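Local coordinates for deoxyhypusine hydroxylase (Homo sapiens, PDB 4D50), which hydroxylates the deoxyhypusine residue of translation initiation factor eIF5A with a diiron centre and O2, completing the formation of hypusine, at residues Gly16-Asp21 / Phe30-Thr35; Ser151-Pro156 / Leu218-His223; Glu110-Tyr115 / Arg132-Leu137; Phe185-Ala190 / Ala196-Glu201; Phe178-Ala183 / Leu203-Ala208. All coordinates share one frame; numbering follows the deposited sequence.

Contact 1. Residues Gly16-Asp21 / Phe30-Thr35; sequences GQTLVD and FRALFT
Ala32 and Leu19 meet at the closest backbone approach of a helical hairpin, two consecutive helices (3-20 and 26-39) of this all-alpha, HEAT-like fold. The segment axes come within 8.2 Å and run roughly antiparallel, with 133° between their directions. The small Ala32 side chain is consistent with so close an approach. Ala32 CB lies 3.8 Å from Leu19 N, so the methyl rests on the backbone of the first helix and not merely on its side chains.

Thr18 and Leu33 flank this point. Thr18 offers its methyl, with CG2 4.1 Å from Ala32 CB, while its OG1 stands beside its own backbone N and makes a weak hydrogen bond to Ala14 O. The polar branch is thus turned back to its own helix and the apolar branch faces the seam. Leu19 reaches Leu33: its CG is anti to the backbone N (chi1 -176°), which carries Leu19 CD1 across to Leu33 CB at 3.9 Å. The two leucine side chains run obliquely to one another, each touching with a single branch or stem.

Outward from this shell, Leu33 continues onto Ile48 and Cys66, joining the hairpin to helices 42-50 and 57-70; its side chain is about 8 Å from that of the iron ligand His61. At the end of the first helix, Arg29 NE bonds Leu19 O and ties the two helices together beside the apolar seam. In the second helix, Thr35 OG1 donates to Arg31 O at 2.8 Å, from the face of that carbonyl opposite to Thr35 N.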
# COMPACT_ATOMS: atom_id res chain seq x y z
N GLY A 16 -19.92 5.86 -4.48
CA GLY A 16 -19.37 5.61 -5.79
C GLY A 16 -19.37 6.81 -6.73
O GLY A 16 -18.35 7.08 -7.41
N GLN A 17 -20.49 7.52 -6.81
CA GLN A 17 -20.52 8.72 -7.66
C GLN A 17 -19.48 9.71 -7.20
O GLN A 17 -18.90 10.40 -8.03
CB GLN A 17 -21.93 9.33 -7.74
CG GLN A 17 -22.72 8.66 -8.85
CD GLN A 17 -24.22 8.60 -8.62
OE1 GLN A 17 -24.74 8.96 -7.57
NE2 GLN A 17 -24.93 8.14 -9.65
N THR A 18 -19.25 9.81 -5.89
CA THR A 18 -18.27 10.77 -5.32
C THR A 18 -16.85 10.37 -5.75
O THR A 18 -16.17 11.15 -6.32
CB THR A 18 -18.34 10.82 -3.84
OG1 THR A 18 -19.64 11.27 -3.45
CG2 THR A 18 -17.31 11.72 -3.25
N LEU A 19 -16.50 9.11 -5.55
CA LEU A 19 -15.28 8.56 -6.07
C LEU A 19 -14.92 8.82 -7.54
O LEU A 19 -13.80 9.14 -7.84
CB LEU A 19 -15.23 7.04 -5.81
CG LEU A 19 -13.92 6.38 -6.25
CD1 LEU A 19 -12.68 6.95 -5.58
CD2 LEU A 19 -14.08 4.86 -5.97
N VAL A 20 -15.88 8.64 -8.47
CA VAL A 20 -15.57 8.68 -9.90
C VAL A 20 -15.63 10.11 -10.47
O VAL A 20 -15.22 10.33 -11.61
CB VAL A 20 -16.42 7.76 -10.77
CG1 VAL A 20 -16.30 6.29 -10.30
CG2 VAL A 20 -17.89 8.21 -10.82
N ASP A 21 -16.09 11.04 -9.67
CA ASP A 21 -16.25 12.46 -10.09
C ASP A 21 -14.93 13.19 -9.99
O ASP A 21 -14.48 13.50 -8.88
CB ASP A 21 -17.23 13.12 -9.15
CG ASP A 21 -17.64 14.53 -9.61
OD1 ASP A 21 -17.03 15.04 -10.54
OD2 ASP A 21 -18.55 15.07 -8.98
N PHE A 30 -10.89 10.06 -1.65
CA PHE A 30 -10.24 9.01 -0.80
C PHE A 30 -11.15 8.47 0.23
O PHE A 30 -11.22 7.27 0.49
CB PHE A 30 -8.96 9.54 -0.12
CG PHE A 30 -7.74 9.32 -0.95
CD1 PHE A 30 -7.59 10.00 -2.13
CD2 PHE A 30 -6.77 8.41 -0.55
CE1 PHE A 30 -6.48 9.80 -2.92
CE2 PHE A 30 -5.69 8.19 -1.36
CZ PHE A 30 -5.53 8.89 -2.54
N ARG A 31 -11.92 9.37 0.83
CA ARG A 31 -12.89 9.00 1.82
C ARG A 31 -13.90 8.08 1.22
O ARG A 31 -14.24 7.08 1.85
CB ARG A 31 -13.64 10.22 2.37
CG ARG A 31 -12.89 10.92 3.43
CD ARG A 31 -13.58 12.23 3.82
NE ARG A 31 -12.57 13.09 4.44
CZ ARG A 31 -12.05 12.86 5.64
NH1 ARG A 31 -12.47 11.85 6.40
NH2 ARG A 31 -11.10 13.66 6.10
N ALA A 32 -14.37 8.39 0.03
CA ALA A 32 -15.35 7.49 -0.68
C ALA A 32 -14.75 6.12 -0.91
O ALA A 32 -15.37 5.06 -0.72
CB ALA A 32 -15.78 8.12 -1.97
N LEU A 33 -13.53 6.12 -1.44
CA LEU A 33 -12.84 4.89 -1.73
C LEU A 33 -12.70 3.98 -0.52
O LEU A 33 -12.99 2.82 -0.60
CB LEU A 33 -11.43 5.17 -2.30
CG LEU A 33 -10.51 3.94 -2.45
CD1 LEU A 33 -11.09 2.90 -3.43
CD2 LEU A 33 -9.12 4.39 -2.89
N PHE A 34 -12.19 4.48 0.63
CA PHE A 34 -12.04 3.67 1.78
C PHE A 34 -13.37 3.26 2.40
O PHE A 34 -13.48 2.17 2.95
CB PHE A 34 -11.05 4.29 2.77
CG PHE A 34 -9.64 4.13 2.28
CD1 PHE A 34 -9.01 2.85 2.30
CD2 PHE A 34 -8.96 5.19 1.77
CE1 PHE A 34 -7.74 2.66 1.79
CE2 PHE A 34 -7.68 5.00 1.25
CZ PHE A 34 -7.10 3.74 1.27
N THR A 35 -14.40 4.04 2.21
CA THR A 35 -15.70 3.58 2.67
C THR A 35 -16.13 2.38 1.80
O THR A 35 -16.59 1.38 2.34
CB THR A 35 -16.71 4.73 2.63
OG1 THR A 35 -16.19 5.78 3.46
CG2 THR A 35 -18.13 4.31 3.14

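Contact 2. Residues Ser151-Pro156 / Leu218-His223; sequences SVDPAP and LGQLQH
Gln220 extends its side-chain amide onto the hydroxyl of Ser151, so that the last turn of helix 208-221, in the fourth HEAT-like repeat, is tied to the long loop between helices 121-140 and 163-171. Gln220 NE2 donates to Ser151 OG at 3.0 Å with an N-H...O angle of 157°, and the oxygen lies almost exactly in the amide plane. The other end of the amide is spoken for as well: OE1 accepts from Arg188 NH1, which settles which way round the group sits.

Ser151 OG accepts one hydrogen bond and donates another. Placed between its own backbone N and carbonyl carbon (chi1 53°), Ser151 OG donates to Asp153 OD1 at 2.6 Å, meeting the carboxylate on the syn side and 19° out of its plane. Asp153 OD2 in turn forms a salt bridge with Arg188 NH2, closing a ring of four side chains that locks loop and helix onto helix 177-190. An alanine in place of Ser151 would remove the hydroxyl that joins amide to carboxylate, and would probably leave Gln220 NE2 without its acceptor and Asp153 OD1 without this donor.

The loop is also bonded through Val152 N to Gln69 OE1. Asp153 OD1 stays 4.5 Å from Gln220 NE2, a gap that the serine hydroxyl alone spans within this pair of segments.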
# COMPACT_ATOMS: atom_id res chain seq x y z
N SER A 151 -4.21 -5.42 8.09
CA SER A 151 -3.81 -5.42 6.69
C SER A 151 -3.56 -6.80 6.21
O SER A 151 -3.09 -7.67 6.99
CB SER A 151 -2.56 -4.54 6.44
OG SER A 151 -1.51 -4.88 7.30
N VAL A 152 -3.76 -7.00 4.91
CA VAL A 152 -3.23 -8.17 4.27
C VAL A 152 -1.89 -7.83 3.65
O VAL A 152 -1.82 -7.01 2.73
CB VAL A 152 -4.18 -8.67 3.15
CG1 VAL A 152 -3.61 -9.95 2.50
CG2 VAL A 152 -5.62 -8.83 3.65
N ASP A 153 -0.84 -8.46 4.14
CA ASP A 153 0.53 -8.05 3.81
C ASP A 153 1.08 -8.88 2.69
O ASP A 153 0.63 -10.03 2.45
CB ASP A 153 1.42 -8.21 5.07
CG ASP A 153 0.96 -7.34 6.25
OD1 ASP A 153 0.33 -6.23 6.00
OD2 ASP A 153 1.15 -7.78 7.38
N PRO A 154 2.10 -8.37 1.99
CA PRO A 154 2.65 -9.16 0.90
C PRO A 154 3.47 -10.35 1.30
O PRO A 154 3.83 -11.08 0.43
CB PRO A 154 3.58 -8.17 0.18
CG PRO A 154 3.73 -7.02 1.11
CD PRO A 154 2.50 -6.95 1.87
N ALA A 155 3.83 -10.46 2.58
CA ALA A 155 4.58 -11.57 3.13
C ALA A 155 4.24 -11.75 4.55
O ALA A 155 3.94 -10.83 5.22
CB ALA A 155 6.08 -11.46 2.98
N PRO A 156 4.22 -13.04 5.00
CA PRO A 156 3.90 -13.35 6.38
C PRO A 156 5.11 -13.05 7.26
O PRO A 156 6.20 -13.06 6.78
CB PRO A 156 3.68 -14.87 6.36
CG PRO A 156 4.55 -15.33 5.22
CD PRO A 156 4.40 -14.25 4.19
N LEU A 218 6.49 1.57 8.42
CA LEU A 218 6.78 2.65 9.38
C LEU A 218 5.51 3.48 9.63
O LEU A 218 5.24 3.88 10.80
CB LEU A 218 7.98 3.50 8.94
CG LEU A 218 9.35 2.85 9.14
CD1 LEU A 218 10.44 3.63 8.40
CD2 LEU A 218 9.64 2.52 10.58
N GLY A 219 4.69 3.74 8.62
CA GLY A 219 3.43 4.40 8.76
C GLY A 219 2.42 3.57 9.52
O GLY A 219 1.55 4.10 10.27
N GLN A 220 2.53 2.23 9.45
CA GLN A 220 1.61 1.36 10.21
C GLN A 220 2.02 1.31 11.64
O GLN A 220 1.13 1.45 12.53
CB GLN A 220 1.66 -0.07 9.64
CG GLN A 220 1.02 -0.26 8.32
CD GLN A 220 0.92 -1.76 8.02
OE1 GLN A 220 1.91 -2.48 7.94
NE2 GLN A 220 -0.30 -2.22 7.92
N LEU A 221 3.33 1.13 11.88
CA LEU A 221 3.91 1.06 13.23
C LEU A 221 3.69 2.41 13.94
O LEU A 221 3.34 2.45 15.13
CB LEU A 221 5.39 0.82 13.18
CG LEU A 221 6.15 0.69 14.49
CD1 LEU A 221 5.52 -0.35 15.45
CD2 LEU A 221 7.55 0.32 14.18
N GLN A 222 3.79 3.50 13.19
CA GLN A 222 3.40 4.80 13.77
C GLN A 222 4.25 5.19 14.97
O GLN A 222 3.80 5.97 15.84
CB GLN A 222 1.87 4.81 14.15
CG GLN A 222 1.01 5.57 13.18
CD GLN A 222 -0.40 5.84 13.69
OE1 GLN A 222 -1.37 5.42 13.10
NE2 GLN A 222 -0.51 6.57 14.80
N HIS A 223 5.49 4.69 15.05
CA HIS A 223 6.36 5.03 16.13
C HIS A 223 7.16 6.28 15.75
O HIS A 223 7.79 6.35 14.67
CB HIS A 223 7.35 3.96 16.47
CG HIS A 223 7.98 4.14 17.81
ND1 HIS A 223 8.94 5.11 18.08
CD2 HIS A 223 7.75 3.52 18.99
CE1 HIS A 223 9.29 5.05 19.35
NE2 HIS A 223 8.59 4.09 19.92

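Contact 3. Residues Glu110-Tyr115 / Arg132-Leu137; sequences EILKQY and RRLEWL
Within 132-137, Leu134 and Glu135 meet Leu112 and Lys113 of helix 109-115, and the residues around them show how one helix divides its contacts among several neighbours. The segment begins with Arg132, which forms a salt bridge with Glu179. Arg133 follows, its guanidinium bonded to Gly101 O and Glu143.

Leu134 carries the apolar contact. Leu134 CD1 meets Leu112 CD1 at 3.8 Å, methyl against methyl, and the two side chains cross at about a right angle. Each leucine has CG anti to its carbonyl carbon (chi1 -66° for Leu134), a shared shape that brings a methyl from each helix to the interface. Beside the leucine pair, Glu135 OE2 is 4.3 Å from Lys113 NZ: opposite charges that probably attract, but too far apart for a salt bridge. Lys113 NZ also has a long salt bridge to Glu110 OE2, at 3.8 Å.

Trp136 stacks on His140, and Leu137 lays CD1 over one face of the Arg133 guanidinium, 3.9 Å above its plane. Helix 121-140 packs on helix 109-115 of the second HEAT-like repeat through Leu134 together with Cys127, Ala130 and Val131, while Arg132 and Trp136 reach helix 177-190; Ile111 and Tyr115 continue the layer onto helix 76-84.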
# COMPACT_ATOMS: atom_id res chain seq x y z
N GLU A 110 -0.42 -18.06 -12.70
CA GLU A 110 0.30 -18.15 -13.96
C GLU A 110 0.65 -16.75 -14.48
O GLU A 110 1.79 -16.51 -14.93
CB GLU A 110 -0.44 -19.05 -15.00
CG GLU A 110 -0.16 -20.57 -14.83
CD GLU A 110 1.34 -20.93 -14.52
OE1 GLU A 110 2.24 -20.72 -15.38
OE2 GLU A 110 1.63 -21.41 -13.39
N ILE A 111 -0.30 -15.85 -14.40
CA ILE A 111 -0.05 -14.44 -14.76
C ILE A 111 1.01 -13.81 -13.86
O ILE A 111 1.85 -13.04 -14.33
CB ILE A 111 -1.33 -13.60 -14.83
CG1 ILE A 111 -0.99 -12.22 -15.38
CG2 ILE A 111 -2.01 -13.38 -13.50
CD1 ILE A 111 -2.06 -11.67 -16.31
N LEU A 112 0.93 -14.06 -12.54
CA LEU A 112 1.99 -13.53 -11.66
C LEU A 112 3.37 -14.08 -11.97
O LEU A 112 4.34 -13.38 -11.93
CB LEU A 112 1.64 -13.71 -10.19
CG LEU A 112 0.39 -12.97 -9.77
CD1 LEU A 112 0.00 -13.36 -8.38
CD2 LEU A 112 0.48 -11.47 -9.84
N LYS A 113 3.47 -15.37 -12.29
CA LYS A 113 4.76 -15.89 -12.75
C LYS A 113 5.25 -15.21 -14.06
O LYS A 113 6.45 -14.94 -14.21
CB LYS A 113 4.66 -17.41 -12.99
CG LYS A 113 4.61 -18.16 -11.67
CD LYS A 113 4.24 -19.63 -11.92
CE LYS A 113 4.83 -20.48 -10.81
NZ LYS A 113 4.21 -21.82 -10.60
N GLN A 114 4.33 -14.98 -14.99
CA GLN A 114 4.63 -14.32 -16.28
C GLN A 114 5.24 -12.92 -16.00
O GLN A 114 6.28 -12.57 -16.50
CB GLN A 114 3.33 -14.19 -17.09
CG GLN A 114 3.38 -13.45 -18.42
CD GLN A 114 2.02 -13.35 -19.12
OE1 GLN A 114 0.96 -13.54 -18.52
NE2 GLN A 114 2.05 -13.05 -20.43
N TYR A 115 4.58 -12.17 -15.13
CA TYR A 115 4.93 -10.78 -14.90
C TYR A 115 6.06 -10.65 -13.92
O TYR A 115 6.52 -9.54 -13.69
CB TYR A 115 3.71 -9.90 -14.58
CG TYR A 115 2.96 -9.52 -15.80
CD1 TYR A 115 2.02 -10.39 -16.35
CD2 TYR A 115 3.12 -8.30 -16.40
CE1 TYR A 115 1.35 -10.07 -17.52
CE2 TYR A 115 2.45 -7.96 -17.54
CZ TYR A 115 1.58 -8.85 -18.10
OH TYR A 115 0.94 -8.51 -19.29
N ARG A 132 5.58 -15.99 -4.38
CA ARG A 132 6.03 -16.63 -3.14
C ARG A 132 4.91 -16.65 -2.06
O ARG A 132 4.81 -17.59 -1.27
CB ARG A 132 7.26 -15.86 -2.61
CG ARG A 132 8.59 -16.03 -3.36
CD ARG A 132 9.17 -17.43 -3.32
NE ARG A 132 9.30 -17.98 -1.98
CZ ARG A 132 10.35 -17.80 -1.16
NH1 ARG A 132 11.39 -17.05 -1.50
NH2 ARG A 132 10.37 -18.43 0.04
N ARG A 133 4.14 -15.56 -1.95
CA ARG A 133 3.01 -15.51 -1.00
C ARG A 133 1.99 -16.59 -1.37
O ARG A 133 1.54 -17.38 -0.50
CB ARG A 133 2.35 -14.13 -0.93
CG ARG A 133 1.15 -14.08 -0.02
CD ARG A 133 0.51 -12.68 0.00
NE ARG A 133 -0.96 -12.79 0.05
CZ ARG A 133 -1.71 -13.07 1.12
NH1 ARG A 133 -1.14 -13.38 2.29
NH2 ARG A 133 -3.03 -13.14 1.00
N LEU A 134 1.67 -16.70 -2.65
CA LEU A 134 0.69 -17.75 -3.02
C LEU A 134 1.22 -19.16 -2.68
O LEU A 134 0.45 -19.99 -2.21
CB LEU A 134 0.24 -17.65 -4.45
CG LEU A 134 -0.57 -16.41 -4.78
CD1 LEU A 134 -0.94 -16.40 -6.26
CD2 LEU A 134 -1.80 -16.21 -3.92
N GLU A 135 2.51 -19.40 -2.90
CA GLU A 135 3.12 -20.65 -2.57
C GLU A 135 3.09 -20.89 -1.07
O GLU A 135 2.90 -22.02 -0.61
CB GLU A 135 4.53 -20.72 -3.15
CG GLU A 135 4.45 -20.68 -4.71
CD GLU A 135 5.79 -20.63 -5.42
OE1 GLU A 135 6.84 -20.19 -4.79
OE2 GLU A 135 5.77 -21.03 -6.62
N TRP A 136 3.28 -19.84 -0.29
CA TRP A 136 3.22 -19.96 1.17
C TRP A 136 1.82 -20.34 1.63
O TRP A 136 1.61 -21.30 2.38
CB TRP A 136 3.80 -18.70 1.81
CG TRP A 136 4.06 -18.79 3.29
CD1 TRP A 136 5.23 -18.97 3.87
CD2 TRP A 136 3.10 -18.68 4.32
NE1 TRP A 136 5.11 -18.95 5.21
CE2 TRP A 136 3.78 -18.81 5.52
CE3 TRP A 136 1.72 -18.48 4.34
CZ2 TRP A 136 3.15 -18.73 6.74
CZ3 TRP A 136 1.06 -18.40 5.59
CH2 TRP A 136 1.78 -18.58 6.78
N LEU A 137 0.82 -19.65 1.12
CA LEU A 137 -0.54 -19.91 1.47
C LEU A 137 -0.91 -21.37 1.13
O LEU A 137 -1.51 -22.08 1.96
CB LEU A 137 -1.46 -19.03 0.67
CG LEU A 137 -1.48 -17.54 1.03
CD1 LEU A 137 -2.31 -16.83 -0.02
CD2 LEU A 137 -2.02 -17.36 2.44

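Contact 4. Residues Phe185-Ala190 / Ala196-Glu201; sequences FALRNA and ALALAE
Asn189 OD1 is gripped by two nitrogens of Arg188, whose CB stem touches Leu199 across the antiparallel helix pair of the third HEAT-like repeat. Arg188 NE donates at 3.0 Å and NH2 at 2.8 Å to Asn189 OD1, both close to the guanidinium plane. This side-on grip, with Phe185 CD1 over one face of the group and the outside partners Gln220 and Asp153 on NH1 and NH2, fixes the rotation of the arginine end, which leads away from the second helix.

What remains between helices 177-190 and 193-201 is apolar. The segment axes approach to 9.5 Å, with 152° between their N-to-C directions, close to antiparallel. Leu199 carries most of the contact on its helix: Leu199 CG lies 3.8 Å from Leu187 CB, and its CD1 comes over the backbone at Arg188 N. Leu187 and Leu199 slide past each other in opposite directions, each with CG beside its own backbone N (chi1 -83° in Leu199). Replacing Leu199 with an alanine would remove CG and both methyls, and is likely to open a gap beside Leu187 CB and strip packing from Val217 and Leu218 of the next helix.

Leu166 of helix 163-171 also packs on Leu187. At the margin, Leu187 CD2 reaches Ala198 CB at 4.4 Å.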
# COMPACT_ATOMS: atom_id res chain seq x y z
N PHE A 185 8.05 -7.39 8.21
CA PHE A 185 6.79 -7.50 8.90
C PHE A 185 6.96 -7.99 10.29
O PHE A 185 6.23 -7.52 11.19
CB PHE A 185 5.75 -8.31 8.10
CG PHE A 185 5.35 -7.60 6.88
CD1 PHE A 185 4.61 -6.42 6.97
CD2 PHE A 185 5.78 -8.03 5.64
CE1 PHE A 185 4.31 -5.68 5.85
CE2 PHE A 185 5.53 -7.23 4.53
CZ PHE A 185 4.85 -6.05 4.68
N ALA A 186 7.94 -8.88 10.55
CA ALA A 186 8.24 -9.26 11.95
C ALA A 186 8.74 -8.10 12.81
O ALA A 186 8.39 -8.00 13.97
CB ALA A 186 9.25 -10.38 12.00
N LEU A 187 9.44 -7.19 12.20
CA LEU A 187 9.98 -5.97 12.90
C LEU A 187 8.84 -5.08 13.29
O LEU A 187 8.78 -4.63 14.39
CB LEU A 187 11.01 -5.27 12.05
CG LEU A 187 12.40 -5.90 12.10
CD1 LEU A 187 13.24 -5.47 10.92
CD2 LEU A 187 13.07 -5.64 13.40
N ARG A 188 7.95 -4.83 12.34
CA ARG A 188 6.78 -4.02 12.54
C ARG A 188 5.96 -4.60 13.72
O ARG A 188 5.59 -3.89 14.67
CB ARG A 188 5.97 -3.86 11.28
CG ARG A 188 4.64 -3.18 11.58
CD ARG A 188 3.54 -3.54 10.57
NE ARG A 188 3.19 -4.95 10.66
CZ ARG A 188 2.48 -5.62 9.75
NH1 ARG A 188 1.92 -5.01 8.68
NH2 ARG A 188 2.23 -6.89 10.00
N ASN A 189 5.75 -5.93 13.71
CA ASN A 189 4.97 -6.55 14.76
C ASN A 189 5.66 -6.55 16.12
O ASN A 189 4.94 -6.43 17.16
CB ASN A 189 4.72 -8.02 14.38
CG ASN A 189 3.75 -8.14 13.19
OD1 ASN A 189 3.19 -7.17 12.65
ND2 ASN A 189 3.53 -9.37 12.78
N ALA A 190 6.97 -6.65 16.15
CA ALA A 190 7.77 -6.53 17.39
C ALA A 190 7.59 -5.21 18.08
O ALA A 190 7.36 -5.14 19.35
CB ALA A 190 9.24 -6.79 17.07
N ALA A 196 11.71 0.20 15.17
CA ALA A 196 11.42 1.40 14.32
C ALA A 196 12.67 1.89 13.63
O ALA A 196 12.69 2.13 12.43
CB ALA A 196 10.78 2.49 15.13
N LEU A 197 13.77 2.00 14.40
CA LEU A 197 15.02 2.41 13.81
C LEU A 197 15.70 1.38 12.95
O LEU A 197 16.45 1.73 12.03
CB LEU A 197 15.93 2.91 14.95
CG LEU A 197 15.38 3.94 15.90
CD1 LEU A 197 16.38 4.07 17.03
CD2 LEU A 197 15.24 5.29 15.18
N ALA A 198 15.56 0.08 13.28
CA ALA A 198 16.05 -0.94 12.43
C ALA A 198 15.32 -0.89 11.03
O ALA A 198 15.94 -0.89 10.00
CB ALA A 198 15.90 -2.28 13.07
N LEU A 199 14.01 -0.73 11.08
CA LEU A 199 13.19 -0.56 9.88
C LEU A 199 13.74 0.64 9.07
O LEU A 199 13.97 0.54 7.85
CB LEU A 199 11.73 -0.42 10.25
CG LEU A 199 11.05 -1.77 10.48
CD1 LEU A 199 9.72 -1.54 11.17
CD2 LEU A 199 10.76 -2.59 9.21
N ALA A 200 14.01 1.73 9.79
CA ALA A 200 14.30 3.02 9.12
C ALA A 200 15.63 2.91 8.37
O ALA A 200 15.78 3.61 7.39
CB ALA A 200 14.30 4.18 10.06
N GLU A 201 16.53 2.06 8.84
CA GLU A 201 17.78 1.76 8.09
C GLU A 201 17.46 1.21 6.74
O GLU A 201 18.23 1.39 5.81
CB GLU A 201 18.71 0.82 8.85
CG GLU A 201 19.21 1.38 10.17
CD GLU A 201 20.14 0.40 10.93
OE1 GLU A 201 21.16 0.01 10.38
OE2 GLU A 201 19.85 0.07 12.07

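Contact 5. Residues Phe178-Ala183 / Leu203-Ala208; sequences FERYRA and LHCGSA
With CG beside its backbone N and a bend at chi3 (63°), Arg180 swings its guanidinium from helix 177-190 toward the 203-208 loop, where Cys205, with chi1 66°, sets its sulfur beside the group. Helix residues 179-183 and loop residues 203-205 lie in the third HEAT-like repeat, and the loop leads from helix 193-201 into helix 208-221.

The touch is slight. Arg180 NH2 is 3.6 Å from Cys205 SG, and the sulfur lies at the edge of the guanidinium, near its plane, rather than over a face. The pair is a close edge-on approach and not an assigned hydrogen bond. The assigned bonds of Arg180 go to other neighbours: NE to Leu170 O, NH1 to Glu173 in a salt bridge, and the group makes a cation-pi contact with Phe210.

Glu173 explains why two donors can stand near one another. Its OE1 takes Arg180 NH1 and its OE2 takes Gly206 N, so one carboxylate links the helix to the loop. Gly206 has a positive phi (53°), which favours glycine, and a side chain there would head toward Arg180. Just past it, Ser207 N-caps helix 208-221, its OG bonded to Phe210 N. Arg180 NH2 and Gly206 N remain 4.2 Å apart, each directed to other partners.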
# COMPACT_ATOMS: atom_id res chain seq x y z
N PHE A 178 11.72 -11.89 -0.63
CA PHE A 178 10.63 -12.36 0.18
C PHE A 178 11.05 -12.55 1.60
O PHE A 178 10.29 -12.20 2.52
CB PHE A 178 10.09 -13.69 -0.37
CG PHE A 178 8.83 -14.16 0.27
CD1 PHE A 178 7.64 -13.54 0.01
CD2 PHE A 178 8.84 -15.30 1.07
CE1 PHE A 178 6.47 -14.01 0.56
CE2 PHE A 178 7.68 -15.81 1.55
CZ PHE A 178 6.48 -15.18 1.29
N GLU A 179 12.25 -13.08 1.80
CA GLU A 179 12.71 -13.35 3.17
C GLU A 179 12.94 -12.00 3.91
O GLU A 179 12.67 -11.88 5.12
CB GLU A 179 13.97 -14.18 3.11
CG GLU A 179 13.81 -15.69 3.05
CD GLU A 179 13.14 -16.26 1.79
OE1 GLU A 179 12.94 -15.54 0.78
OE2 GLU A 179 12.82 -17.48 1.83
N ARG A 180 13.40 -11.01 3.16
CA ARG A 180 13.65 -9.69 3.69
C ARG A 180 12.33 -9.08 4.10
O ARG A 180 12.29 -8.38 5.11
CB ARG A 180 14.40 -8.79 2.69
CG ARG A 180 15.68 -9.42 2.27
CD ARG A 180 16.46 -8.52 1.34
NE ARG A 180 16.88 -7.26 1.95
CZ ARG A 180 17.41 -6.24 1.25
NH1 ARG A 180 17.63 -6.34 -0.08
NH2 ARG A 180 17.79 -5.12 1.84
N TYR A 181 11.31 -9.22 3.27
CA TYR A 181 9.97 -8.73 3.61
C TYR A 181 9.42 -9.43 4.82
O TYR A 181 8.71 -8.85 5.68
CB TYR A 181 9.00 -8.90 2.43
CG TYR A 181 8.92 -7.75 1.47
CD1 TYR A 181 10.06 -7.26 0.84
CD2 TYR A 181 7.72 -7.26 1.08
CE1 TYR A 181 10.01 -6.19 -0.02
CE2 TYR A 181 7.66 -6.17 0.20
CZ TYR A 181 8.81 -5.66 -0.34
OH TYR A 181 8.76 -4.61 -1.28
N ARG A 182 9.71 -10.72 4.97
CA ARG A 182 9.19 -11.40 6.17
C ARG A 182 9.79 -10.78 7.47
O ARG A 182 9.13 -10.66 8.49
CB ARG A 182 9.54 -12.93 6.07
CG ARG A 182 8.76 -13.64 5.01
CD ARG A 182 8.67 -15.15 5.23
NE ARG A 182 8.06 -15.49 6.50
CZ ARG A 182 8.04 -16.73 6.98
NH1 ARG A 182 8.63 -17.71 6.30
NH2 ARG A 182 7.52 -16.96 8.16
N ALA A 183 11.05 -10.40 7.40
CA ALA A 183 11.79 -9.86 8.54
C ALA A 183 11.25 -8.44 8.79
O ALA A 183 11.07 -8.05 9.91
CB ALA A 183 13.25 -9.79 8.20
N LEU A 203 15.50 2.39 4.66
CA LEU A 203 15.29 3.47 3.74
C LEU A 203 16.58 3.84 2.98
O LEU A 203 16.52 4.62 2.05
CB LEU A 203 14.74 4.73 4.42
CG LEU A 203 13.37 4.52 5.01
CD1 LEU A 203 13.02 5.62 5.98
CD2 LEU A 203 12.40 4.37 3.91
N HIS A 204 17.65 3.17 3.31
CA HIS A 204 18.99 3.41 2.68
C HIS A 204 19.46 2.19 1.87
O HIS A 204 20.58 2.15 1.36
CB HIS A 204 19.98 3.79 3.76
CG HIS A 204 19.62 5.07 4.42
ND1 HIS A 204 18.98 5.14 5.63
CD2 HIS A 204 19.68 6.33 3.95
CE1 HIS A 204 18.70 6.41 5.91
NE2 HIS A 204 19.10 7.15 4.90
N CYS A 205 18.61 1.20 1.65
CA CYS A 205 19.08 0.04 0.89
C CYS A 205 17.99 -0.54 0.03
O CYS A 205 16.93 0.09 -0.17
CB CYS A 205 19.75 -0.99 1.81
SG CYS A 205 18.65 -1.77 2.99
N GLY A 206 18.26 -1.70 -0.54
CA GLY A 206 17.36 -2.36 -1.49
C GLY A 206 16.86 -1.57 -2.67
O GLY A 206 17.32 -0.49 -2.97
N SER A 207 15.90 -2.15 -3.34
CA SER A 207 15.24 -1.54 -4.47
C SER A 207 14.26 -0.49 -3.99
O SER A 207 13.93 -0.41 -2.80
CB SER A 207 14.47 -2.64 -5.22
OG SER A 207 13.40 -3.17 -4.44
N ALA A 208 13.72 0.27 -4.95
CA ALA A 208 12.68 1.24 -4.65
C ALA A 208 11.43 0.55 -4.08
O ALA A 208 10.86 1.03 -3.11
CB ALA A 208 12.31 2.02 -5.93

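Overall arrangement
Contacts 1 and 4 are buried helix-helix seams, closed by leucine and alanine carbons. Contacts 3 and 5 are only partly buried and mix apolar or sulfur contacts with charges, whereas contact 2 lies at the surface and is wholly polar. Contacts 4 and 5 share helix 177-190, using successive stretches of it, and both lie nested within the loop that contact 2 closes; Arg188 binds residues of contact 2 directly. Arg132 and Glu179 connect contact 3 to contact 5, and Trp136 packs on Pro156 to join contacts 3 and 2. Contact 1 touches none of the others and lies across the chain's centre from contacts 4 and 5, their centres about 32 Å away.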